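Local coordinates for BH0493 protein (PDB 2QEE) that binds zinc and is probably a metal-dependent hydrolase of the amidohydrolase superfamily, at residues W42-L47 and T100-L105; L48-L53 and L364-H369; V54-R59 and E93-V98; E127-T132 and R359-L364. All coordinates share one frame; numbering follows the deposited sequence.

From the N terminus, W42-L47 comes first, and its return partner T100-L105 closes a loop of helices without strands: interaction 1. Interaction 3 (V54-R59 with E93-V98) is nested inside that loop and uses the same helix, 93-104. L48-L53, lying between the two opening segments, pairs with L364-H369, so interaction 2 crosses interaction 1 and encloses interaction 3. Interaction 4 (E127-T132 with R359-L364) opens after interaction 1 has closed, is nested inside interaction 2 and shares L364 with it. Interactions 1 and 3 pack together the helical region between strands 24-26 and 139-143, and interactions 2 and 4 join it to helix 363-388 and the turn before it.

Interaction 1: W42-L47 and T100-L105; sequences WDIDEL and TCLQGL
I44 and L47, one helical turn apart on the short helix 44-48, each touch a different residue of helix 93-104, and both contacts are apolar. The two helices belong to the strandless helical region between strands 24-26 and 139-143. The end methyl I44 CD1 lies 3.8 Å from L102 CD2; the side chains cross at about a right angle and meet methyl to methyl. CG1 of I44, anti to the backbone N (chi1 -174°), carries CD1 toward L102, although the CB bond does not itself aim at that helix. One turn on, the CB bond of L47 points toward helix 93-104, and L47 CD1 packs 3.9 Å from C101 CB. CB makes the closest approach of C101; SG also packs on Y366 of helix 363-388.

Between the two segments nothing polar is shared; D43 and D45 bond elsewhere. D43 occupies the N-cap position of helix 44-48, where its OD1 accepts from E46 N at 2.9 Å, with an N-H...O angle of 158° and the donor nearly in line with the C-O bond. The backbone repeats the turn, L47 N bonding to D43 O at 2.9 Å. D45, on another side of the short helix, forms salt bridges with R74 and R118.

Polar groups thus cap the start of helix 44-48 or bond outside the contact, whereas four buried side chains meet across it through two pairs of carbon atoms, so the interface rests on shape and dispersion rather than on directional bonds.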
# COMPACT_ATOMS: atom_id res chain seq x y z
N TRP C 42 33.33 2.21 11.69
CA TRP C 42 33.02 1.00 12.46
C TRP C 42 33.09 1.19 13.94
O TRP C 42 33.76 2.12 14.41
CB TRP C 42 33.89 -0.19 12.09
CG TRP C 42 35.41 -0.08 12.29
CD1 TRP C 42 36.30 0.54 11.46
CD2 TRP C 42 36.19 -0.72 13.31
NE1 TRP C 42 37.62 0.37 11.94
CE2 TRP C 42 37.56 -0.39 13.08
CE3 TRP C 42 35.86 -1.51 14.42
CZ2 TRP C 42 38.60 -0.88 13.90
CZ3 TRP C 42 36.90 -1.96 15.28
CH2 TRP C 42 38.26 -1.64 15.00
N ASP C 43 32.41 0.29 14.65
CA ASP C 43 32.28 0.16 16.11
C ASP C 43 30.95 0.57 16.67
O ASP C 43 30.14 1.19 15.96
CB ASP C 43 33.46 0.76 16.92
CG ASP C 43 33.37 2.27 17.13
OD1 ASP C 43 32.30 2.92 17.01
OD2 ASP C 43 34.45 2.83 17.44
N ILE C 44 30.73 0.24 17.93
CA ILE C 44 29.39 0.48 18.58
C ILE C 44 28.99 1.96 18.66
O ILE C 44 27.80 2.29 18.58
CB ILE C 44 29.31 -0.22 19.94
CG1 ILE C 44 27.93 -0.13 20.59
CG2 ILE C 44 30.41 0.38 20.91
CD1 ILE C 44 26.74 -0.70 19.76
N ASP C 45 29.95 2.85 18.91
CA ASP C 45 29.65 4.27 18.89
C ASP C 45 29.19 4.76 17.52
O ASP C 45 28.28 5.59 17.44
CB ASP C 45 30.88 5.07 19.34
CG ASP C 45 31.12 4.96 20.84
OD1 ASP C 45 30.25 4.50 21.60
OD2 ASP C 45 32.21 5.37 21.29
N GLU C 46 29.77 4.23 16.45
CA GLU C 46 29.36 4.57 15.10
C GLU C 46 27.96 3.96 14.81
O GLU C 46 27.12 4.62 14.24
CB GLU C 46 30.37 4.04 14.13
CG GLU C 46 31.75 4.77 14.27
CD GLU C 46 31.76 6.19 13.73
OE1 GLU C 46 30.73 6.69 13.17
OE2 GLU C 46 32.84 6.81 13.83
N LEU C 47 27.75 2.71 15.22
CA LEU C 47 26.41 2.07 15.11
C LEU C 47 25.33 2.92 15.76
O LEU C 47 24.31 3.18 15.19
CB LEU C 47 26.38 0.67 15.74
CG LEU C 47 27.07 -0.43 14.94
CD1 LEU C 47 27.12 -1.75 15.76
CD2 LEU C 47 26.33 -0.65 13.59
N THR C 100 21.17 -6.89 17.12
CA THR C 100 21.60 -8.03 16.27
C THR C 100 23.11 -8.03 16.03
O THR C 100 23.76 -9.07 16.09
CB THR C 100 20.78 -8.02 14.96
OG1 THR C 100 19.41 -8.26 15.33
CG2 THR C 100 21.29 -9.13 13.95
N CYS C 101 23.68 -6.84 15.81
CA CYS C 101 25.13 -6.69 15.61
C CYS C 101 25.90 -7.13 16.85
O CYS C 101 26.86 -7.94 16.72
CB CYS C 101 25.46 -5.24 15.31
SG CYS C 101 24.85 -4.67 13.70
N LEU C 102 25.53 -6.60 18.02
CA LEU C 102 26.24 -6.97 19.25
C LEU C 102 26.21 -8.48 19.47
O LEU C 102 27.23 -9.11 19.75
CB LEU C 102 25.61 -6.25 20.45
CG LEU C 102 25.74 -4.73 20.44
CD1 LEU C 102 24.88 -4.24 21.55
CD2 LEU C 102 27.26 -4.39 20.72
N GLN C 103 25.04 -9.07 19.32
CA GLN C 103 24.90 -10.52 19.49
C GLN C 103 25.81 -11.26 18.50
O GLN C 103 26.50 -12.23 18.86
CB GLN C 103 23.43 -10.92 19.30
CG GLN C 103 23.14 -12.33 19.79
CD GLN C 103 21.81 -12.82 19.32
OE1 GLN C 103 21.46 -12.69 18.11
NE2 GLN C 103 21.02 -13.36 20.26
N GLY C 104 25.79 -10.83 17.24
CA GLY C 104 26.57 -11.49 16.17
C GLY C 104 28.04 -11.52 16.54
O GLY C 104 28.74 -12.50 16.25
N LEU C 105 28.50 -10.45 17.18
CA LEU C 105 29.92 -10.29 17.51
C LEU C 105 30.33 -11.08 18.74
O LEU C 105 31.51 -11.08 19.12
CB LEU C 105 30.21 -8.80 17.70
CG LEU C 105 30.19 -7.92 16.41
CD1 LEU C 105 30.23 -6.45 16.88
CD2 LEU C 105 31.34 -8.24 15.50

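Interaction 2: L48-L53 and L364-H369; sequences LTYHYL and LIYKWH
The Y50 ring receives K367 NZ at its edge, near the ring plane, while Y52 CD1 lies 3.5 Å above one face, offset toward the rim. In turn, Y50 OH sits 3.1 Å above the plane of Y52, also near the rim, so the two tyrosines overlap only in part; H51 NE2 meets the Y52 ring at its edge, in plane. Over the centre of the Y366 ring lies K367 CG, 4.0 Å above the plane, and Y366 OH comes to 3.8 Å from Y50 CE2.

K367 and Y50 approach from opposite directions, and K367 NZ donates to Y50 OH at 2.9 Å. A bend at chi2 (-96°) carries the lysine chain across the Y366 ring before it extends to the phenol. K367 NZ also donates to a water at 2.7 Å, and that water is hydrogen-bonded to Y52 OH at 2.8 Å. Were a phenylalanine to replace Y50, K367 NZ would probably lose its direct acceptor here, leaving the water as its partner in this contact and the ammonium less fixed.

The cluster borders the metal site: the K367 side chain is about 5 Å from that of the zinc ligand D357, and the zinc ion about 7 Å from the Y52 side chain. Here the start of helix 51-58 faces the early turns of helix 363-388, while L53 and Y366 both also pack on helix 93-104.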
# COMPACT_ATOMS: atom_id res chain seq x y z
N LEU C 48 25.60 3.35 17.00
CA LEU C 48 24.63 4.12 17.74
C LEU C 48 24.39 5.54 17.21
O LEU C 48 23.32 6.09 17.39
CB LEU C 48 25.09 4.18 19.20
CG LEU C 48 24.76 2.90 19.98
CD1 LEU C 48 25.50 2.94 21.37
CD2 LEU C 48 23.24 2.62 20.22
N THR C 49 25.38 6.12 16.53
CA THR C 49 25.23 7.49 16.03
C THR C 49 24.91 7.56 14.52
O THR C 49 24.94 8.63 13.91
CB THR C 49 26.47 8.34 16.41
OG1 THR C 49 27.62 7.70 15.85
CG2 THR C 49 26.62 8.41 17.90
N TYR C 50 24.63 6.39 13.94
CA TYR C 50 24.00 6.22 12.61
C TYR C 50 22.86 7.25 12.53
O TYR C 50 22.16 7.45 13.54
CB TYR C 50 23.35 4.82 12.60
CG TYR C 50 22.79 4.30 11.27
CD1 TYR C 50 23.32 4.70 10.04
CD2 TYR C 50 21.78 3.32 11.27
CE1 TYR C 50 22.85 4.14 8.81
CE2 TYR C 50 21.31 2.74 10.05
CZ TYR C 50 21.85 3.14 8.84
OH TYR C 50 21.37 2.60 7.66
N HIS C 51 22.66 7.88 11.36
CA HIS C 51 21.70 8.97 11.28
C HIS C 51 20.26 8.50 11.50
O HIS C 51 19.40 9.29 11.92
CB HIS C 51 21.84 9.78 9.99
CG HIS C 51 21.49 9.04 8.72
ND1 HIS C 51 20.20 8.95 8.25
CD2 HIS C 51 22.27 8.39 7.83
CE1 HIS C 51 20.20 8.29 7.10
NE2 HIS C 51 21.44 7.94 6.82
N TYR C 52 19.98 7.23 11.19
CA TYR C 52 18.63 6.72 11.48
C TYR C 52 18.31 6.89 12.96
O TYR C 52 17.17 7.16 13.34
CB TYR C 52 18.47 5.23 11.13
CG TYR C 52 18.47 4.82 9.68
CD1 TYR C 52 19.24 5.47 8.73
CD2 TYR C 52 17.75 3.67 9.26
CE1 TYR C 52 19.26 5.03 7.40
CE2 TYR C 52 17.77 3.22 7.89
CZ TYR C 52 18.52 3.91 6.99
OH TYR C 52 18.54 3.49 5.70
N LEU C 53 19.32 6.67 13.81
CA LEU C 53 19.14 6.75 15.25
C LEU C 53 19.16 8.18 15.75
O LEU C 53 18.48 8.47 16.74
CB LEU C 53 20.15 5.88 16.01
CG LEU C 53 19.95 4.36 15.79
CD1 LEU C 53 20.90 3.57 16.65
CD2 LEU C 53 18.51 3.95 16.12
N LEU C 364 26.40 -4.66 8.32
CA LEU C 364 26.28 -5.84 7.44
C LEU C 364 25.69 -6.99 8.22
O LEU C 364 24.90 -7.77 7.64
CB LEU C 364 27.65 -6.26 6.90
CG LEU C 364 28.23 -5.27 5.94
CD1 LEU C 364 29.60 -5.83 5.50
CD2 LEU C 364 27.35 -5.16 4.71
N ILE C 365 26.00 -7.09 9.52
CA ILE C 365 25.52 -8.24 10.29
C ILE C 365 23.98 -8.17 10.32
O ILE C 365 23.30 -9.12 9.88
CB ILE C 365 26.07 -8.26 11.73
CG1 ILE C 365 27.59 -8.45 11.67
CG2 ILE C 365 25.47 -9.46 12.55
CD1 ILE C 365 28.29 -8.37 13.07
N TYR C 366 23.44 -7.06 10.84
CA TYR C 366 21.95 -7.02 11.03
C TYR C 366 21.21 -6.82 9.72
O TYR C 366 20.07 -7.35 9.53
CB TYR C 366 21.52 -5.99 12.05
CG TYR C 366 21.15 -4.59 11.59
CD1 TYR C 366 19.92 -4.34 10.96
CD2 TYR C 366 22.02 -3.49 11.85
CE1 TYR C 366 19.50 -3.07 10.66
CE2 TYR C 366 21.59 -2.19 11.50
CZ TYR C 366 20.36 -1.99 10.89
OH TYR C 366 19.93 -0.72 10.56
N LYS C 367 21.77 -6.04 8.80
CA LYS C 367 21.02 -5.79 7.58
C LYS C 367 20.78 -7.12 6.86
O LYS C 367 19.67 -7.37 6.34
CB LYS C 367 21.74 -4.78 6.67
CG LYS C 367 21.94 -3.41 7.33
CD LYS C 367 20.89 -2.44 6.96
CE LYS C 367 21.41 -1.03 7.37
NZ LYS C 367 20.34 -0.04 7.09
N TRP C 368 21.78 -7.99 6.80
CA TRP C 368 21.64 -9.28 6.11
C TRP C 368 20.87 -10.30 6.96
O TRP C 368 20.07 -11.06 6.43
CB TRP C 368 23.02 -9.78 5.59
CG TRP C 368 23.39 -8.90 4.44
CD1 TRP C 368 24.37 -7.93 4.42
CD2 TRP C 368 22.71 -8.82 3.19
NE1 TRP C 368 24.37 -7.30 3.21
CE2 TRP C 368 23.33 -7.80 2.45
CE3 TRP C 368 21.63 -9.52 2.63
CZ2 TRP C 368 22.93 -7.47 1.17
CZ3 TRP C 368 21.24 -9.22 1.36
CH2 TRP C 368 21.88 -8.16 0.64
N HIS C 369 21.09 -10.33 8.25
CA HIS C 369 20.35 -11.26 9.11
C HIS C 369 18.83 -10.96 9.02
O HIS C 369 17.99 -11.87 8.83
CB HIS C 369 20.84 -11.08 10.54
CG HIS C 369 20.20 -11.98 11.55
ND1 HIS C 369 18.87 -11.84 11.96
CD2 HIS C 369 20.71 -12.99 12.29
CE1 HIS C 369 18.60 -12.76 12.87
NE2 HIS C 369 19.70 -13.48 13.09
O HOH W 1 18.97 0.84 4.96

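Interaction 3: V54-R59 and E93-V98; sequences VAEVMR and EACRGV
A94 and C95, in the first turn of helix 93-104, face E56 of helix 51-58, a helix-to-helix contact inside the helical region that lies between strands 24-26 and 139-143, consistent with an insertion in the amidohydrolase-type barrel. E93 opens the second segment but turns its side chain away from helix 51-58. Its OE1 pairs with R96 NH1 at 3.0 Å, the nitrogen approaching on the syn lone pair with the carboxylate oxygen close to the guanidinium plane, so this salt bridge braces the helix one turn along its own length.

A94 comes next, and its CB bond points toward helix 51-58. A94 CB lies 3.6 Å from E56 OE2, while A94 N donates to a water at 2.9 Å; the same water donates to E56 OE2 at 2.7 Å. The carboxylate is thus linked through water to an amide at the helix start, where the helix dipole would probably help to stabilise its negative charge. The direct polar partners lie outside the pair: OE1 bonds with S92 OG, itself bonded to C95 N, and OE2 forms a salt bridge with R316 of the second subunit.

At C95 the other carboxylate oxygen is met. The extended chain of E56 (chi2 179°) gives the reach, and the turn of the carboxylate puts OE2 by A94 and OE1 by C95. Beyond C95 the helix runs on through R96 and G97 to V98, which packs on L53 instead, so the last approach to segment 54-59 along this walk is that of C95 SG, 3.8 Å from E56 OE1.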
# COMPACT_ATOMS: atom_id res chain seq x y z
N VAL C 54 19.90 9.04 15.07
CA VAL C 54 19.77 10.50 15.36
C VAL C 54 18.32 11.01 15.18
O VAL C 54 17.74 11.61 16.12
CB VAL C 54 20.76 11.31 14.50
CG1 VAL C 54 20.59 12.81 14.76
CG2 VAL C 54 22.19 10.85 14.83
N ALA C 55 17.69 10.66 14.06
CA ALA C 55 16.28 11.01 13.85
C ALA C 55 15.45 10.48 15.02
O ALA C 55 14.65 11.20 15.64
CB ALA C 55 15.79 10.43 12.52
N GLU C 56 15.64 9.20 15.39
CA GLU C 56 14.79 8.62 16.41
C GLU C 56 15.00 9.26 17.79
O GLU C 56 14.03 9.52 18.48
CB GLU C 56 14.97 7.10 16.46
CG GLU C 56 14.39 6.46 15.16
CD GLU C 56 14.55 4.95 15.13
OE1 GLU C 56 14.49 4.32 16.22
OE2 GLU C 56 14.74 4.45 13.99
N VAL C 57 16.26 9.55 18.15
CA VAL C 57 16.51 10.08 19.53
C VAL C 57 15.91 11.50 19.61
O VAL C 57 15.36 11.92 20.66
CB VAL C 57 18.02 10.05 19.92
CG1 VAL C 57 18.88 11.15 19.17
CG2 VAL C 57 18.17 10.12 21.41
N MET C 58 15.96 12.19 18.48
CA MET C 58 15.44 13.58 18.49
C MET C 58 13.91 13.64 18.71
O MET C 58 13.39 14.68 19.13
CB MET C 58 15.90 14.38 17.26
CG MET C 58 17.43 14.68 17.15
SD MET C 58 18.27 15.31 18.68
CE MET C 58 17.19 16.59 18.91
N ARG C 59 13.17 12.53 18.48
CA ARG C 59 11.74 12.50 18.85
C ARG C 59 11.50 12.39 20.34
O ARG C 59 10.42 12.68 20.76
CB ARG C 59 11.00 11.33 18.18
CG ARG C 59 10.85 11.54 16.66
CD ARG C 59 9.85 10.55 16.01
NE ARG C 59 8.53 10.58 16.65
CZ ARG C 59 7.68 11.62 16.53
NH1 ARG C 59 7.98 12.65 15.75
NH2 ARG C 59 6.52 11.60 17.15
N GLU C 93 13.21 -0.85 14.09
CA GLU C 93 14.11 -1.65 13.28
C GLU C 93 15.60 -1.29 13.47
O GLU C 93 16.46 -2.19 13.58
CB GLU C 93 13.72 -1.55 11.81
CG GLU C 93 14.62 -2.22 10.80
CD GLU C 93 14.82 -3.75 10.98
OE1 GLU C 93 14.14 -4.42 11.76
OE2 GLU C 93 15.76 -4.23 10.31
N ALA C 94 15.90 0.01 13.46
CA ALA C 94 17.28 0.49 13.60
C ALA C 94 17.85 0.16 14.99
O ALA C 94 19.01 -0.27 15.11
CB ALA C 94 17.33 1.99 13.30
N CYS C 95 17.02 0.23 16.03
CA CYS C 95 17.51 -0.12 17.36
C CYS C 95 17.67 -1.65 17.47
O CYS C 95 18.71 -2.13 17.98
CB CYS C 95 16.56 0.37 18.43
SG CYS C 95 16.59 2.19 18.60
N ARG C 96 16.68 -2.43 17.01
CA ARG C 96 16.83 -3.87 16.94
C ARG C 96 18.15 -4.23 16.24
O ARG C 96 18.91 -5.15 16.70
CB ARG C 96 15.68 -4.48 16.16
CG ARG C 96 15.74 -5.98 15.88
CD ARG C 96 14.83 -6.21 14.61
NE ARG C 96 14.87 -7.63 14.28
CZ ARG C 96 14.44 -8.14 13.13
NH1 ARG C 96 13.94 -7.35 12.18
NH2 ARG C 96 14.53 -9.45 12.94
N GLY C 97 18.41 -3.58 15.12
CA GLY C 97 19.63 -3.86 14.36
C GLY C 97 20.91 -3.73 15.19
O GLY C 97 21.78 -4.59 15.10
N VAL C 98 21.03 -2.67 16.00
CA VAL C 98 22.20 -2.54 16.89
C VAL C 98 22.36 -3.79 17.75
O VAL C 98 23.47 -4.34 17.86
CB VAL C 98 22.14 -1.25 17.75
CG1 VAL C 98 23.33 -1.15 18.77
CG2 VAL C 98 22.15 0.01 16.84
O HOH W 2 14.04 2.14 12.77

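Interaction 4: E127-T132 and R359-L364; sequences EEQVDT and RVLEQL
Q129 NE2 donates to E362 OE2 at 2.7 Å, the shortest polar bond between helix 126-136 and the type I beta turn V360-Q363 that leads into helix 363-388, just after the zinc ligand D357. The bond is nearly straight, with an N-H...O angle of 162°. It uses the anti lone pair of OE2, on the side away from OE1, and the oxygen lies close to the amide plane of Q129. The amide and carboxylate planes are turned 47° from each other, and the side chains cross at about a right angle. A bend at chi2 (65°) turns the Q129 amide toward the carboxylate and leaves CG beside L361. The other ends are held as well: Q129 OE1 accepts from K124 NZ, and E362 OE1 from D43 N, so both buried groups have a second partner.

Beside this bond runs an apolar contact made by one branch of L361. CD2 packs 3.6 Å from Q129 CG and 3.7 Å from V130 CG2, wedging between neighbouring residues of the helix. CD1 stands farther off, 4.2 Å from V130 CG2. With an alanine in place of Q129, E362 OE2 would probably be left without its amide donor, and a gap would be likely to open beside L361 CD2.

The turn carrying L361 and E362 is itself held by Q363, whose OE1 accepts from two backbone nitrogens: R359 N arrives at 2.9 Å nearly in line with the carbonyl bond, whereas V360 N, at 3.0 Å, lies well above the carbonyl plane and off any lone pair.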
# COMPACT_ATOMS: atom_id res chain seq x y z
N GLU C 127 41.26 -3.84 9.57
CA GLU C 127 41.43 -5.01 8.71
C GLU C 127 40.87 -6.25 9.43
O GLU C 127 40.15 -7.07 8.81
CB GLU C 127 42.90 -5.20 8.33
CG GLU C 127 43.41 -4.22 7.27
CD GLU C 127 43.71 -2.84 7.81
OE1 GLU C 127 43.71 -2.64 9.05
OE2 GLU C 127 43.94 -1.93 6.98
N GLU C 128 41.16 -6.37 10.71
CA GLU C 128 40.63 -7.50 11.52
C GLU C 128 39.10 -7.45 11.60
O GLU C 128 38.44 -8.49 11.50
CB GLU C 128 41.19 -7.47 12.93
CG GLU C 128 42.67 -7.84 12.96
CD GLU C 128 43.30 -7.67 14.32
OE1 GLU C 128 42.85 -6.84 15.15
OE2 GLU C 128 44.29 -8.40 14.56
N GLN C 129 38.56 -6.25 11.82
CA GLN C 129 37.10 -6.11 11.99
C GLN C 129 36.40 -6.42 10.69
O GLN C 129 35.31 -7.04 10.69
CB GLN C 129 36.68 -4.74 12.57
CG GLN C 129 35.15 -4.62 12.89
CD GLN C 129 34.67 -5.56 14.03
OE1 GLN C 129 35.35 -6.54 14.39
NE2 GLN C 129 33.48 -5.26 14.59
N VAL C 130 36.94 -5.94 9.59
CA VAL C 130 36.40 -6.31 8.26
C VAL C 130 36.38 -7.85 8.13
O VAL C 130 35.37 -8.43 7.73
CB VAL C 130 37.17 -5.60 7.09
CG1 VAL C 130 36.78 -6.17 5.77
CG2 VAL C 130 36.87 -4.11 7.10
N ASP C 131 37.49 -8.51 8.43
CA ASP C 131 37.51 -9.98 8.36
C ASP C 131 36.40 -10.61 9.20
O ASP C 131 35.68 -11.47 8.72
CB ASP C 131 38.88 -10.51 8.80
CG ASP C 131 39.93 -10.32 7.73
OD1 ASP C 131 39.60 -9.96 6.59
OD2 ASP C 131 41.12 -10.58 8.05
N THR C 132 36.30 -10.20 10.46
CA THR C 132 35.27 -10.71 11.35
C THR C 132 33.87 -10.46 10.77
O THR C 132 33.05 -11.39 10.69
CB THR C 132 35.37 -10.05 12.72
OG1 THR C 132 36.68 -10.31 13.28
CG2 THR C 132 34.32 -10.63 13.65
N ARG C 359 26.31 2.07 6.27
CA ARG C 359 27.27 3.17 6.52
C ARG C 359 28.33 2.84 7.55
O ARG C 359 29.40 3.47 7.57
CB ARG C 359 26.53 4.43 6.96
CG ARG C 359 25.72 5.03 5.82
CD ARG C 359 25.09 6.34 6.25
NE ARG C 359 24.61 7.03 5.06
CZ ARG C 359 25.30 7.95 4.41
NH1 ARG C 359 26.50 8.33 4.86
NH2 ARG C 359 24.79 8.51 3.31
N VAL C 360 28.02 1.89 8.41
CA VAL C 360 28.92 1.48 9.49
C VAL C 360 29.14 -0.01 9.28
O VAL C 360 28.17 -0.77 9.09
CB VAL C 360 28.30 1.74 10.87
CG1 VAL C 360 29.22 1.20 11.98
CG2 VAL C 360 28.00 3.26 11.06
N LEU C 361 30.41 -0.41 9.28
CA LEU C 361 30.79 -1.78 8.92
C LEU C 361 29.91 -2.86 9.56
O LEU C 361 29.39 -3.71 8.84
CB LEU C 361 32.24 -2.07 9.34
CG LEU C 361 32.79 -3.48 9.05
CD1 LEU C 361 32.73 -3.85 7.58
CD2 LEU C 361 34.23 -3.48 9.60
N GLU C 362 29.72 -2.81 10.88
CA GLU C 362 28.99 -3.89 11.59
C GLU C 362 27.53 -4.05 11.17
O GLU C 362 26.96 -5.13 11.39
CB GLU C 362 29.00 -3.71 13.10
CG GLU C 362 30.38 -3.89 13.74
CD GLU C 362 31.33 -2.70 13.54
OE1 GLU C 362 30.93 -1.64 13.03
OE2 GLU C 362 32.49 -2.85 13.95
N GLN C 363 26.98 -3.03 10.52
CA GLN C 363 25.59 -3.11 10.04
C GLN C 363 25.36 -4.22 9.00
O GLN C 363 24.22 -4.68 8.80
CB GLN C 363 25.17 -1.79 9.43
CG GLN C 363 25.10 -0.64 10.44
CD GLN C 363 24.85 0.71 9.80
OE1 GLN C 363 25.15 0.93 8.64
NE2 GLN C 363 24.29 1.64 10.57
N LEU C 364 26.40 -4.66 8.32
CA LEU C 364 26.28 -5.84 7.44
C LEU C 364 25.69 -6.99 8.22
O LEU C 364 24.90 -7.77 7.64
CB LEU C 364 27.65 -6.26 6.90
CG LEU C 364 28.23 -5.27 5.94
CD1 LEU C 364 29.60 -5.83 5.50
CD2 LEU C 364 27.35 -5.16 4.71